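Local coordinates for multifunctional non-homologous end joining DNA repair protein LigD (Mycobacterium tuberculosis, PDB 2IRU) that probably fills gaps and reseals DNA double-strand breaks together with Ku in non-homologous end joining, its polymerase domain, the part modelled here, adding nucleotides with manganese, at residues S192-A203 against V229-S237. Residues are numbered along the deposited sequence; the frame is centred on the assembly and turned at random.
Sequences SRGATVLAKRVA and VDWSQNSGS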
loop_
_atom_site.group_PDB
_atom_site.type_symbol
_atom_site.label_atom_id
_atom_site.label_comp_id
_atom_site.label_asym_id
_atom_site.label_seq_id
_atom_site.Cartn_x
_atom_site.Cartn_y
_atom_site.Cartn_z
ATOM N N SER A 192 1.556 -15.314 -7.942
ATOM C CA SER A 192 1.541 -13.912 -8.370
ATOM C C SER A 192 1.416 -13.826 -9.899
ATOM O O SER A 192 0.646 -12.998 -10.403
ATOM C CB SER A 192 2.777 -13.164 -7.862
ATOM O OG SER A 192 2.708 -13.019 -6.454
ATOM N N ARG A 193 2.126 -14.705 -10.625
ATOM C CA ARG A 193 1.997 -14.774 -12.096
ATOM C C ARG A 193 0.527 -14.994 -12.478
ATOM O O ARG A 193 0.005 -14.333 -13.394
ATOM C CB ARG A 193 2.934 -15.842 -12.698
ATOM C CG ARG A 193 4.433 -15.422 -12.653
ATOM C CD ARG A 193 5.328 -16.455 -13.304
ATOM N NE ARG A 193 5.073 -17.764 -12.715
ATOM C CZ ARG A 193 5.882 -18.388 -11.862
ATOM N NH1 ARG A 193 7.041 -17.854 -11.505
ATOM N NH2 ARG A 193 5.535 -19.576 -11.396
ATOM N N GLY A 194 -0.148 -15.887 -11.756
ATOM C CA GLY A 194 -1.564 -16.179 -11.986
ATOM C C GLY A 194 -2.464 -14.999 -11.676
ATOM O O GLY A 194 -3.358 -14.670 -12.461
ATOM N N ALA A 195 -2.232 -14.380 -10.512
ATOM C CA ALA A 195 -2.935 -13.155 -10.089
ATOM C C ALA A 195 -2.802 -12.042 -11.110
ATOM O O ALA A 195 -3.781 -11.326 -11.416
ATOM C CB ALA A 195 -2.416 -12.688 -8.713
ATOM N N THR A 196 -1.604 -11.908 -11.682
ATOM C CA THR A 196 -1.358 -10.857 -12.684
ATOM C C THR A 196 -2.166 -11.104 -13.969
ATOM O O THR A 196 -2.766 -10.171 -14.544
ATOM C CB THR A 196 0.131 -10.712 -12.998
ATOM O OG1 THR A 196 0.841 -10.411 -11.786
ATOM C CG2 THR A 196 0.365 -9.569 -13.980
ATOM N N VAL A 197 -2.204 -12.365 -14.409
ATOM C CA VAL A 197 -3.040 -12.754 -15.568
ATOM C C VAL A 197 -4.533 -12.446 -15.322
ATOM O O VAL A 197 -5.186 -11.808 -16.167
ATOM C CB VAL A 197 -2.755 -14.206 -15.998
ATOM C CG1 VAL A 197 -3.872 -14.773 -16.885
ATOM C CG2 VAL A 197 -1.383 -14.275 -16.693
ATOM N N LEU A 198 -5.026 -12.783 -14.122
ATOM C CA LEU A 198 -6.420 -12.519 -13.737
ATOM C C LEU A 198 -6.772 -11.022 -13.712
ATOM O O LEU A 198 -7.784 -10.589 -14.311
ATOM C CB LEU A 198 -6.744 -13.160 -12.385
ATOM C CG LEU A 198 -8.139 -12.900 -11.781
ATOM C CD1 LEU A 198 -9.309 -13.323 -12.727
ATOM C CD2 LEU A 198 -8.262 -13.642 -10.454
ATOM N N ALA A 199 -5.937 -10.244 -13.025
ATOM C CA ALA A 199 -6.073 -8.783 -12.999
ATOM C C ALA A 199 -6.015 -8.140 -14.408
ATOM O O ALA A 199 -6.844 -7.268 -14.745
ATOM C CB ALA A 199 -5.047 -8.164 -12.057
ATOM N N LYS A 200 -5.069 -8.594 -15.232
ATOM C CA LYS A 200 -4.983 -8.155 -16.630
ATOM C C LYS A 200 -6.274 -8.432 -17.393
ATOM O O LYS A 200 -6.729 -7.558 -18.154
ATOM C CB LYS A 200 -3.829 -8.855 -17.345
ATOM C CG LYS A 200 -3.493 -8.345 -18.736
ATOM C CD LYS A 200 -2.483 -9.268 -19.377
ATOM C CE LYS A 200 -1.980 -8.747 -20.710
ATOM N NZ LYS A 200 -0.806 -7.840 -20.550
ATOM N N ARG A 201 -6.836 -9.640 -17.232
ATOM C CA ARG A 201 -8.111 -10.012 -17.875
ATOM C C ARG A 201 -9.244 -9.044 -17.489
ATOM O O ARG A 201 -10.021 -8.606 -18.363
ATOM C CB ARG A 201 -8.512 -11.475 -17.566
ATOM C CG ARG A 201 -9.693 -11.978 -18.404
ATOM C CD ARG A 201 -9.960 -13.500 -18.349
ATOM N NE ARG A 201 -8.750 -14.328 -18.388
ATOM C CZ ARG A 201 -8.290 -15.023 -17.350
ATOM N NH1 ARG A 201 -8.941 -15.001 -16.186
ATOM N NH2 ARG A 201 -7.184 -15.752 -17.478
ATOM N N VAL A 202 -9.320 -8.725 -16.193
ATOM C CA VAL A 202 -10.309 -7.763 -15.674
ATOM C C VAL A 202 -10.141 -6.379 -16.347
ATOM O O VAL A 202 -11.119 -5.795 -16.869
ATOM C CB VAL A 202 -10.234 -7.662 -14.112
ATOM C CG1 VAL A 202 -11.108 -6.524 -13.592
ATOM C CG2 VAL A 202 -10.680 -8.974 -13.506
ATOM N N ALA A 203 -8.908 -5.873 -16.338
ATOM C CA ALA A 203 -8.578 -4.566 -16.954
ATOM C C ALA A 203 -8.911 -4.513 -18.444
ATOM O O ALA A 203 -9.543 -3.560 -18.924
ATOM C CB ALA A 203 -7.113 -4.258 -16.757
ATOM N N VAL A 229 -6.140 1.526 -15.812
ATOM C CA VAL A 229 -6.406 0.468 -14.843
ATOM C C VAL A 229 -5.187 -0.446 -14.823
ATOM O O VAL A 229 -5.085 -1.375 -15.615
ATOM C CB VAL A 229 -7.684 -0.312 -15.181
ATOM C CG1 VAL A 229 -7.953 -1.402 -14.176
ATOM C CG2 VAL A 229 -8.853 0.641 -15.200
ATOM N N ASP A 230 -4.276 -0.131 -13.920
ATOM C CA ASP A 230 -2.989 -0.801 -13.879
ATOM C C ASP A 230 -3.104 -2.093 -13.056
ATOM O O ASP A 230 -3.347 -2.065 -11.824
ATOM C CB ASP A 230 -1.925 0.150 -13.276
ATOM C CG ASP A 230 -0.490 -0.401 -13.392
ATOM O OD1 ASP A 230 -0.286 -1.473 -13.973
ATOM O OD2 ASP A 230 0.444 0.245 -12.867
ATOM N N TRP A 231 -2.931 -3.208 -13.776
ATOM C CA TRP A 231 -2.966 -4.568 -13.239
ATOM C C TRP A 231 -1.562 -5.075 -12.924
ATOM O O TRP A 231 -1.424 -6.182 -12.361
ATOM C CB TRP A 231 -3.580 -5.512 -14.294
ATOM C CG TRP A 231 -3.019 -5.231 -15.670
ATOM C CD1 TRP A 231 -3.557 -4.400 -16.632
ATOM C CD2 TRP A 231 -1.806 -5.756 -16.232
ATOM N NE1 TRP A 231 -2.748 -4.394 -17.753
ATOM C CE2 TRP A 231 -1.663 -5.203 -17.524
ATOM C CE3 TRP A 231 -0.815 -6.633 -15.763
ATOM C CZ2 TRP A 231 -0.584 -5.519 -18.357
ATOM C CZ3 TRP A 231 0.270 -6.934 -16.593
ATOM C CH2 TRP A 231 0.381 -6.372 -17.865
ATOM N N SER A 232 -0.535 -4.288 -13.276
ATOM C CA SER A 232 0.865 -4.773 -13.294
ATOM C C SER A 232 1.482 -4.947 -11.898
ATOM O O SER A 232 2.519 -5.635 -11.725
ATOM C CB SER A 232 1.768 -3.847 -14.128
ATOM O OG SER A 232 1.951 -2.605 -13.488
ATOM N N GLN A 233 0.898 -4.277 -10.906
ATOM C CA GLN A 233 1.407 -4.383 -9.517
ATOM C C GLN A 233 1.139 -5.728 -8.813
ATOM O O GLN A 233 1.605 -5.979 -7.684
ATOM C CB GLN A 233 0.975 -3.182 -8.680
ATOM C CG GLN A 233 1.536 -1.924 -9.290
ATOM C CD GLN A 233 0.993 -0.685 -8.693
ATOM O OE1 GLN A 233 0.924 -0.544 -7.469
ATOM N NE2 GLN A 233 0.602 0.253 -9.560
ATOM N N ASN A 234 0.424 -6.610 -9.500
ATOM C CA ASN A 234 0.249 -7.980 -9.026
ATOM C C ASN A 234 1.476 -8.841 -9.309
ATOM O O ASN A 234 1.561 -9.967 -8.814
ATOM C CB ASN A 234 -1.045 -8.583 -9.584
ATOM C CG ASN A 234 -2.278 -7.830 -9.078
ATOM O OD1 ASN A 234 -2.631 -7.937 -7.917
ATOM N ND2 ASN A 234 -2.912 -7.030 -9.955
ATOM N N SER A 235 2.415 -8.334 -10.111
ATOM C CA SER A 235 3.678 -9.074 -10.289
ATOM C C SER A 235 4.374 -9.270 -8.936
ATOM O O SER A 235 4.414 -8.357 -8.092
ATOM C CB SER A 235 4.610 -8.361 -11.271
ATOM O OG SER A 235 4.112 -8.471 -12.604
ATOM N N GLY A 236 4.921 -10.472 -8.732
ATOM C CA GLY A 236 5.573 -10.771 -7.462
ATOM C C GLY A 236 6.752 -9.876 -7.135
ATOM O O GLY A 236 7.126 -9.740 -5.948
ATOM N N SER A 237 7.360 -9.291 -8.173
ATOM C CA SER A 237 8.528 -8.424 -7.980
ATOM C C SER A 237 8.156 -6.959 -7.773
ATOM O O SER A 237 9.042 -6.129 -7.578
ATOM C CB SER A 237 9.481 -8.508 -9.163
ATOM O OG SER A 237 8.838 -8.003 -10.307
HETATM O O HOH W 1 0.835 -10.882 -6.484
#
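Trp231 holds CG between its backbone N and carbonyl carbon (chi1 44°), which lays the indole against helix 192-209, while Lys200, with CG anti to the backbone N (chi1 -171°), runs alongside it in the same direction. The lysine's CG sits over the six-membered ring, 4.0 Å from its centroid, in a CH-pi contact, and the chain then bends at its last torsion so that NZ comes to 3.2 Å from Trp231 CZ2. Thr196 meets the same ring at its edge: CG2 lies near the ring plane, 3.6 Å from Trp231 CE3. At the pyrrole end, Ala203 CB reaches Trp231 CD1 at 3.6 Å and also touches Val229, while NE1 is hydrogen-bonded to Ser216 O, which helps fix the ring's rotation. Ser232 CB covers part of the opposite face.

Three residues after Trp231, Asn234 places ND2 3.2 Å from Ala199 CB, the methyl lying well out of the amide plane. That nitrogen is satisfied twice, by Trp231 O within its own turn and by Val138 O of strand 129-143. No direct hydrogen bond joins the segments; instead, a water links Ser192 OG to Asn234 O, to which it donates at 2.6 Å. Thr196 OG1 turns back to its own helix, donating to Ser192 O from above the carbonyl plane.

Asp230, just before the tryptophan, and Gln233, two residues after it, start away from the helix; Asp230 OD1 accepts from Ser232 N in an Asx turn. Asp230 probably binds manganese and Gln233 substrate; the helix packs against their turn in a primase-polymerase domain.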